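PDB 7K3P: UDP-glucose 4-epimerase from Campylobacter jejuni subsp. jejuni serotype O:2, which catalyses the NAD-dependent interconversion of UDP-glucose and UDP-galactose by inverting the sugar at C4, and probably acts on the N-acetylated sugars as well. Local coordinates for residues 224-229 with 294-299; 234-239 with 306-311; 245-250 with 331-336. The protein carries 2 engineered substitutions. All coordinates share one frame; numbering follows the deposited sequence.

Contact 1: residues 224-229 with 294-299; sequences RDKLFI and DFKVEL
Lys296 reaches across to Asp225 with a chain that folds back at its third and fourth torsions (chi3 -71°, chi4 -61°), which carries the ammonium group to the start of the neighbouring segment. NZ meets the carboxylate oxygen Asp225 OD1 from above the carboxylate plane, a salt bridge whose 2.5 Å separation is unusually short and should not be read as exact, and also donates to the backbone oxygen Asp225 O, which lies 3.1 Å from NZ. Two acceptors of a single residue thus hold the ammonium, while a water bonded to both Asp225 O and Lys296 N links the two backbones nearby. Beside this grip, Lys226 runs at a slant over the aliphatic part of Lys296, CG of Lys226 being 3.7 Å from CE of Lys296. The pairing of Lys226 NZ with Glu298 OE1 is a long one, and the charges there are only loosely joined.

Backbone bonds give the frame for these side chains: Leu227 N to Lys296 O, Glu298 N to Leu227 O and Ile229 N to Glu298 O establish a two-stranded parallel sheet. Alternation along the strands sends Phe228 and Glu298 to the face of the lysines, where CE1 of Phe228 lies 3.7 Å from CB of Glu298 and the ring slants across that side chain, ring and carboxylate planes 58° apart. Leu227, Ile229, Val297 and Leu299 occupy the other face. There the CD1 branch of Ile229 serves two neighbours, approaching Leu299 CD1 at 3.9 Å and Val297 CG2 at 4.1 Å. Leu227 puts its CD1 methyl 3.7 Å from CE1 of the Phe295 ring, approaching it obliquely. Helix 280-291 covers this apolar side, with Ile284 touching both Leu227 and Ile229, and Cys219 of helix 212-220 meets both Leu227 and Phe295.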
# COMPACT_ATOMS: atom_id res chain seq x y z
N ARG A 224 -30.72 -17.52 8.67
CA ARG A 224 -30.15 -17.30 9.98
C ARG A 224 -31.27 -17.45 11.00
O ARG A 224 -32.39 -16.95 10.79
CB ARG A 224 -29.53 -15.90 10.05
CG ARG A 224 -28.97 -15.52 11.40
CD ARG A 224 -28.41 -14.11 11.37
NE ARG A 224 -27.27 -14.00 10.46
CZ ARG A 224 -26.01 -14.22 10.82
NH1 ARG A 224 -25.72 -14.58 12.06
NH2 ARG A 224 -25.03 -14.09 9.93
N ASP A 225 -30.98 -18.13 12.09
CA ASP A 225 -32.01 -18.54 13.03
C ASP A 225 -32.56 -17.38 13.85
O ASP A 225 -33.77 -17.23 14.00
CB ASP A 225 -31.45 -19.62 13.95
CG ASP A 225 -32.52 -20.24 14.82
OD1 ASP A 225 -33.68 -20.34 14.36
OD2 ASP A 225 -32.19 -20.62 15.97
N LYS A 226 -31.66 -16.56 14.38
CA LYS A 226 -32.05 -15.45 15.25
C LYS A 226 -31.29 -14.18 14.90
O LYS A 226 -30.23 -14.22 14.28
CB LYS A 226 -31.80 -15.81 16.72
CG LYS A 226 -32.87 -16.71 17.36
CD LYS A 226 -32.92 -16.56 18.89
CE LYS A 226 -31.97 -17.51 19.61
NZ LYS A 226 -32.02 -17.32 21.09
N LEU A 227 -31.86 -13.04 15.28
CA LEU A 227 -31.18 -11.74 15.17
C LEU A 227 -31.09 -11.16 16.58
O LEU A 227 -32.10 -11.08 17.29
CB LEU A 227 -31.96 -10.80 14.24
CG LEU A 227 -31.42 -9.40 13.93
CD1 LEU A 227 -32.09 -8.84 12.68
CD2 LEU A 227 -31.62 -8.45 15.10
N PHE A 228 -29.90 -10.75 17.00
CA PHE A 228 -29.75 -10.20 18.33
C PHE A 228 -29.63 -8.68 18.30
O PHE A 228 -28.87 -8.13 17.50
CB PHE A 228 -28.52 -10.80 19.02
CG PHE A 228 -28.73 -12.19 19.56
CD1 PHE A 228 -29.52 -12.40 20.69
CD2 PHE A 228 -28.12 -13.29 18.97
CE1 PHE A 228 -29.72 -13.67 21.21
CE2 PHE A 228 -28.31 -14.57 19.48
CZ PHE A 228 -29.11 -14.76 20.60
N ILE A 229 -30.39 -8.00 19.15
CA ILE A 229 -30.18 -6.57 19.35
C ILE A 229 -29.26 -6.38 20.54
O ILE A 229 -29.65 -6.64 21.68
CB ILE A 229 -31.49 -5.84 19.66
CG1 ILE A 229 -32.55 -6.13 18.60
CG2 ILE A 229 -31.23 -4.34 19.75
CD1 ILE A 229 -33.82 -5.32 18.82
N ASP A 294 -41.99 -12.99 10.33
CA ASP A 294 -41.79 -12.58 11.71
C ASP A 294 -40.65 -13.39 12.33
O ASP A 294 -40.86 -14.21 13.23
CB ASP A 294 -43.08 -12.78 12.51
CG ASP A 294 -43.00 -12.20 13.91
OD1 ASP A 294 -42.09 -11.37 14.16
OD2 ASP A 294 -43.86 -12.57 14.75
N PHE A 295 -39.43 -13.17 11.83
CA PHE A 295 -38.26 -13.93 12.28
C PHE A 295 -37.93 -13.64 13.74
O PHE A 295 -38.39 -12.64 14.30
CB PHE A 295 -37.03 -13.66 11.39
CG PHE A 295 -36.65 -12.21 11.29
CD1 PHE A 295 -35.84 -11.63 12.26
CD2 PHE A 295 -37.10 -11.43 10.23
CE1 PHE A 295 -35.48 -10.29 12.17
CE2 PHE A 295 -36.75 -10.09 10.13
CZ PHE A 295 -35.94 -9.52 11.11
N LYS A 296 -37.15 -14.53 14.35
CA LYS A 296 -36.81 -14.42 15.77
C LYS A 296 -35.78 -13.32 16.08
O LYS A 296 -34.65 -13.35 15.57
CB LYS A 296 -36.28 -15.77 16.30
CG LYS A 296 -37.27 -16.93 16.16
CD LYS A 296 -36.79 -18.18 16.89
CE LYS A 296 -35.61 -18.84 16.19
NZ LYS A 296 -35.94 -19.27 14.80
N VAL A 297 -36.17 -12.37 16.92
CA VAL A 297 -35.21 -11.39 17.46
C VAL A 297 -35.21 -11.35 18.99
O VAL A 297 -36.27 -11.42 19.63
CB VAL A 297 -35.39 -9.97 16.86
CG1 VAL A 297 -36.54 -9.93 15.87
CG2 VAL A 297 -35.55 -8.93 17.96
N GLU A 298 -34.01 -11.24 19.57
CA GLU A 298 -33.85 -11.23 21.02
C GLU A 298 -33.01 -10.05 21.47
O GLU A 298 -32.00 -9.70 20.85
CB GLU A 298 -33.20 -12.53 21.51
CG GLU A 298 -33.84 -13.10 22.76
CD GLU A 298 -35.11 -13.87 22.46
OE1 GLU A 298 -35.01 -14.92 21.79
OE2 GLU A 298 -36.20 -13.42 22.88
N LEU A 299 -33.44 -9.43 22.57
CA LEU A 299 -32.70 -8.35 23.19
C LEU A 299 -31.47 -8.90 23.89
O LEU A 299 -31.56 -9.89 24.62
CB LEU A 299 -33.59 -7.66 24.23
CG LEU A 299 -33.93 -6.20 24.00
CD1 LEU A 299 -34.53 -6.02 22.62
CD2 LEU A 299 -34.90 -5.69 25.07
O HOH W 1 -36.69 -16.85 12.70

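Contact 2: residues 234-239 with 306-311; sequences YDTKDG and DPSVLI
Tyr234 and Ser308 meet where the loop joining strands 226-230 and 242-246 turns back beside the chain that leads toward strand 309-312. The ring of Tyr234 is laid against the second segment, with CA of Ser308 over one of its faces and CB of Ser308 3.5 Å from CD1 of Tyr234. No direct hydrogen bond crosses the contact; two waters do the polar work instead. Both sit in the ring plane at the hydroxyl edge of Tyr234. One accepts from Tyr234 OH at 2.5 Å and donates to Asp306 OD2 at a longer 3.3 Å. The other donates to Tyr234 OH and, at 2.9 Å, to the backbone oxygen Asp306 O. The phenol oxygen therefore gives one bond and receives one, which fixes its direction of donation.

Further along, the CG2 methyl of Thr236 lies 3.9 Å from Ser308 CB and 4.0 Å from Val309 CG2. A chi1 of 63° turns OG1 toward its hydrogen-bond partner Thr240 O and leaves CG2 anti to the carbonyl carbon, directed at the second segment. The loop holds its own shape: Tyr234 N bonds to Gly239 O at 2.9 Å, closing the turn across its mouth, and Asp235 is the centre of an inverse gamma turn. Arg302 adds a cation-pi contact to Tyr234, and Arg243 of strand 242-246 bonds to Pro307 O. The arrangement is that of a compact connecting loop packed, through one aromatic ring and a methyl, beside the lead-in to strand 309-312 of the small mixed sheet, where that strand runs parallel to 242-246.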
# COMPACT_ATOMS: atom_id res chain seq x y z
N TYR A 234 -29.14 2.96 24.30
CA TYR A 234 -28.22 3.98 23.82
C TYR A 234 -28.90 5.34 23.76
O TYR A 234 -30.13 5.42 23.73
CB TYR A 234 -27.68 3.61 22.44
CG TYR A 234 -26.69 2.47 22.45
CD1 TYR A 234 -25.38 2.67 22.89
CD2 TYR A 234 -27.05 1.20 22.03
CE1 TYR A 234 -24.46 1.64 22.90
CE2 TYR A 234 -26.13 0.16 22.02
CZ TYR A 234 -24.84 0.39 22.46
OH TYR A 234 -23.91 -0.63 22.49
N ASP A 235 -28.09 6.40 23.73
CA ASP A 235 -28.58 7.77 23.56
C ASP A 235 -28.98 8.02 22.10
O ASP A 235 -28.38 8.86 21.42
CB ASP A 235 -27.50 8.77 23.96
CG ASP A 235 -28.02 10.20 24.01
OD1 ASP A 235 -29.26 10.37 24.07
OD2 ASP A 235 -27.20 11.15 24.00
N THR A 236 -29.96 7.27 21.61
CA THR A 236 -30.46 7.44 20.25
C THR A 236 -31.97 7.51 20.29
O THR A 236 -32.57 7.27 21.33
CB THR A 236 -30.09 6.25 19.34
OG1 THR A 236 -30.71 5.06 19.83
CG2 THR A 236 -28.58 6.05 19.26
N LYS A 237 -32.57 7.82 19.14
CA LYS A 237 -34.03 7.91 19.00
C LYS A 237 -34.77 6.77 19.72
O LYS A 237 -35.57 7.03 20.62
CB LYS A 237 -34.42 7.99 17.50
CG LYS A 237 -33.82 6.88 16.58
CD LYS A 237 -33.77 7.26 15.06
CE LYS A 237 -32.57 8.20 14.73
NZ LYS A 237 -32.24 8.38 13.25
N ASP A 238 -34.47 5.53 19.35
CA ASP A 238 -35.18 4.40 19.94
C ASP A 238 -34.32 3.53 20.87
O ASP A 238 -34.71 2.42 21.23
CB ASP A 238 -35.84 3.54 18.85
CG ASP A 238 -34.82 2.89 17.91
OD1 ASP A 238 -33.65 2.71 18.31
OD2 ASP A 238 -35.19 2.54 16.78
N GLY A 239 -33.14 4.02 21.25
CA GLY A 239 -32.26 3.28 22.14
C GLY A 239 -31.37 2.22 21.48
O GLY A 239 -30.53 1.64 22.14
N ASP A 306 -19.04 -0.95 21.02
CA ASP A 306 -19.91 -0.54 19.92
C ASP A 306 -20.37 0.91 20.06
O ASP A 306 -21.00 1.27 21.06
CB ASP A 306 -21.16 -1.43 19.84
CG ASP A 306 -20.94 -2.69 19.04
OD1 ASP A 306 -19.89 -2.82 18.37
OD2 ASP A 306 -21.84 -3.56 19.06
N PRO A 307 -20.07 1.75 19.06
CA PRO A 307 -20.61 3.12 19.14
C PRO A 307 -22.13 3.11 18.93
O PRO A 307 -22.66 2.25 18.22
CB PRO A 307 -19.90 3.84 17.98
CG PRO A 307 -19.57 2.75 16.99
CD PRO A 307 -19.29 1.51 17.83
N SER A 308 -22.84 4.04 19.56
CA SER A 308 -24.28 4.13 19.36
C SER A 308 -24.59 4.57 17.91
O SER A 308 -25.60 4.17 17.33
CB SER A 308 -24.92 5.08 20.37
OG SER A 308 -24.34 6.37 20.28
N VAL A 309 -23.72 5.40 17.36
CA VAL A 309 -23.92 5.99 16.02
C VAL A 309 -22.62 5.94 15.20
O VAL A 309 -21.55 6.31 15.69
CB VAL A 309 -24.40 7.46 16.12
CG1 VAL A 309 -24.65 8.05 14.72
CG2 VAL A 309 -25.68 7.55 16.94
N LEU A 310 -22.74 5.46 13.96
CA LEU A 310 -21.62 5.47 13.02
C LEU A 310 -22.19 5.62 11.60
O LEU A 310 -22.75 4.67 11.05
CB LEU A 310 -20.81 4.17 13.13
CG LEU A 310 -19.71 3.97 12.09
CD1 LEU A 310 -18.74 5.11 12.15
CD2 LEU A 310 -18.98 2.64 12.30
N ILE A 311 -22.05 6.81 11.02
CA ILE A 311 -22.58 7.05 9.67
C ILE A 311 -21.63 7.96 8.91
O ILE A 311 -20.76 8.60 9.51
CB ILE A 311 -23.98 7.70 9.72
CG1 ILE A 311 -23.89 9.14 10.23
CG2 ILE A 311 -24.93 6.89 10.59
CD1 ILE A 311 -25.22 9.90 10.14
O HOH W 2 -24.04 -2.83 21.36
O HOH W 3 -21.33 -0.35 23.48

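Contact 3: residues 245-250 with 331-336. With GOL (glycerol), chain D.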
# COMPACT_ATOMS: atom_id res chain seq x y z
N PHE A 245 -26.57 2.61 5.76
CA PHE A 245 -26.81 1.65 4.67
C PHE A 245 -27.21 2.41 3.41
O PHE A 245 -27.69 3.54 3.49
CB PHE A 245 -27.92 0.67 5.05
CG PHE A 245 -27.71 0.04 6.38
CD1 PHE A 245 -26.88 -1.07 6.51
CD2 PHE A 245 -28.32 0.56 7.52
CE1 PHE A 245 -26.66 -1.65 7.75
CE2 PHE A 245 -28.11 -0.02 8.76
CZ PHE A 245 -27.27 -1.13 8.87
N ILE A 246 -27.02 1.80 2.24
CA ILE A 246 -27.36 2.50 1.01
C ILE A 246 -27.95 1.57 -0.05
O ILE A 246 -27.56 0.39 -0.15
CB ILE A 246 -26.16 3.29 0.45
CG1 ILE A 246 -26.62 4.27 -0.63
CG2 ILE A 246 -25.06 2.34 -0.07
CD1 ILE A 246 -25.60 5.36 -0.92
N HIS A 247 -28.89 2.09 -0.83
CA HIS A 247 -29.52 1.31 -1.90
C HIS A 247 -28.54 1.13 -3.06
O HIS A 247 -27.81 2.06 -3.40
CB HIS A 247 -30.80 2.02 -2.38
CG HIS A 247 -31.64 1.18 -3.28
ND1 HIS A 247 -31.37 1.03 -4.63
CD2 HIS A 247 -32.74 0.43 -3.04
CE1 HIS A 247 -32.28 0.24 -5.17
NE2 HIS A 247 -33.12 -0.14 -4.23
N VAL A 248 -28.51 -0.06 -3.65
CA VAL A 248 -27.54 -0.33 -4.72
C VAL A 248 -27.66 0.66 -5.89
O VAL A 248 -26.66 0.97 -6.54
CB VAL A 248 -27.63 -1.80 -5.23
CG1 VAL A 248 -29.01 -2.08 -5.84
CG2 VAL A 248 -26.52 -2.08 -6.24
N ASP A 249 -28.86 1.16 -6.15
CA ASP A 249 -29.04 2.08 -7.28
C ASP A 249 -28.60 3.50 -6.94
O ASP A 249 -28.30 4.29 -7.84
CB ASP A 249 -30.49 2.03 -7.82
CG ASP A 249 -30.77 0.77 -8.65
OD1 ASP A 249 -29.93 0.43 -9.51
OD2 ASP A 249 -31.81 0.12 -8.42
N ASP A 250 -28.56 3.82 -5.65
CA ASP A 250 -28.11 5.13 -5.17
C ASP A 250 -26.59 5.24 -5.09
O ASP A 250 -26.00 6.30 -5.35
CB ASP A 250 -28.73 5.44 -3.80
CG ASP A 250 -30.20 5.82 -3.88
OD1 ASP A 250 -30.61 6.35 -4.94
OD2 ASP A 250 -30.95 5.60 -2.90
N GLU A 331 -38.07 0.78 3.66
CA GLU A 331 -38.83 -0.37 3.17
C GLU A 331 -38.31 -0.85 1.81
O GLU A 331 -38.17 -2.05 1.58
CB GLU A 331 -40.34 -0.08 3.15
CG GLU A 331 -40.98 -0.11 4.56
CD GLU A 331 -42.49 0.18 4.56
OE1 GLU A 331 -43.14 0.02 3.50
OE2 GLU A 331 -43.01 0.57 5.63
N LEU A 332 -38.00 0.10 0.94
CA LEU A 332 -37.43 -0.21 -0.37
C LEU A 332 -36.06 -0.87 -0.23
O LEU A 332 -35.73 -1.83 -0.93
CB LEU A 332 -37.26 1.07 -1.20
CG LEU A 332 -38.55 1.80 -1.55
CD1 LEU A 332 -38.27 2.98 -2.49
CD2 LEU A 332 -39.53 0.82 -2.18
N ILE A 333 -35.26 -0.32 0.68
CA ILE A 333 -33.92 -0.85 0.91
C ILE A 333 -34.00 -2.27 1.46
O ILE A 333 -33.32 -3.17 0.95
CB ILE A 333 -33.11 0.08 1.84
CG1 ILE A 333 -32.87 1.41 1.13
CG2 ILE A 333 -31.79 -0.57 2.23
CD1 ILE A 333 -32.48 2.53 2.07
N CYS A 334 -34.86 -2.49 2.45
CA CYS A 334 -35.02 -3.84 2.99
C CYS A 334 -35.61 -4.81 1.97
O CYS A 334 -35.17 -5.96 1.88
CB CYS A 334 -35.84 -3.83 4.28
SG CYS A 334 -34.94 -3.07 5.67
N LYS A 335 -36.58 -4.34 1.19
CA LYS A 335 -37.15 -5.15 0.10
C LYS A 335 -36.06 -5.57 -0.89
O LYS A 335 -35.97 -6.74 -1.27
CB LYS A 335 -38.25 -4.38 -0.63
CG LYS A 335 -38.85 -5.12 -1.83
CD LYS A 335 -39.34 -6.51 -1.44
CE LYS A 335 -40.21 -7.15 -2.53
NZ LYS A 335 -40.47 -8.59 -2.25
N SER A 336 -35.24 -4.61 -1.30
CA SER A 336 -34.12 -4.89 -2.18
C SER A 336 -33.17 -5.93 -1.57
O SER A 336 -32.82 -6.92 -2.22
CB SER A 336 -33.37 -3.60 -2.51
OG SER A 336 -32.15 -3.86 -3.18
C1 GOL D . -31.91 -4.65 -8.44
O1 GOL D . -33.06 -5.45 -8.50
C2 GOL D . -32.28 -3.24 -8.00
O2 GOL D . -32.68 -2.48 -9.13
C3 GOL D . -33.39 -3.30 -6.94
O3 GOL D . -33.04 -4.23 -5.92
O HOH W 4 -30.07 -2.28 -2.41
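His247 and Ser336 face one another across the contact, the ring atom NE2 lying 3.9 Å from CB of the serine, which approaches obliquely. Ile333 CG1 arrives near the plane of the ring, at its edge, and is 4.1 Å from His247 CB. The backbone oxygen of Leu332 also lies at that edge. These are van der Waals contacts, and no direct hydrogen bond joins the two segments.

Small molecules supply the polar links. A water accepts from Val248 N at 3.0 Å and is hydrogen-bonded to Ser336 OG at 2.7 Å; it lies above one face of the imidazole, offset toward the rim. A glycerol, probably from the crystallisation liquor, makes a second bridge by donating from O2 to Asp249 OD2 (2.8 Å) while its O3 shares a hydrogen bond with Ser336 OG. Swung anti to the serine's own N (chi1 171°), that hydroxyl can serve both partners.

The next shell sets the histidine. Its ND1 accepts from Asp249 N at 2.9 Å, with an N-H...N angle of 161°, so the side chain caps the first turn of helix 248-261. Asp250 N bonds to His247 O, and Tyr274 OH is hydrogen-bonded to His247 N. Tyr327 brings its ring to the imidazole, and the same loop is gripped by Asp250, whose carboxylate oxygens bond to Lys326 N and Tyr327 N. Helix 27-37 adds Tyr27, which touches both Val248 and Ser336, and the Val248 side chain lies about 7 Å from the bound NAD. His247 is thus an N-cap at a strand-to-helix junction, within the Arg-Asp-Phe-Ile-His-Val-Asp sequence familiar from epimerases of the extended short-chain dehydrogenase/reductase family.

From the N terminus, the chain first builds most of the parallel NAD-binding sheet, then passes through 224-229, 234-239 and 245-250 in turn. The partner segments follow in the same order, 294-299, 306-311 and 331-336, so the three closures, spanning 64, 66 and 80 intervening residues, all cross and none nests in another. Contact 1 pairs strands 226-230 and 296-300 at the periphery. Contact 2 lies about 19 Å from it, centre to centre, and joins the following loop to the residues leading into strand 309-312. Contact 3, nearest the chain's centre, brings the C-terminal helix 330-343 against the junction after strand 242-246, the neighbour of 309-312 in the mixed sheet.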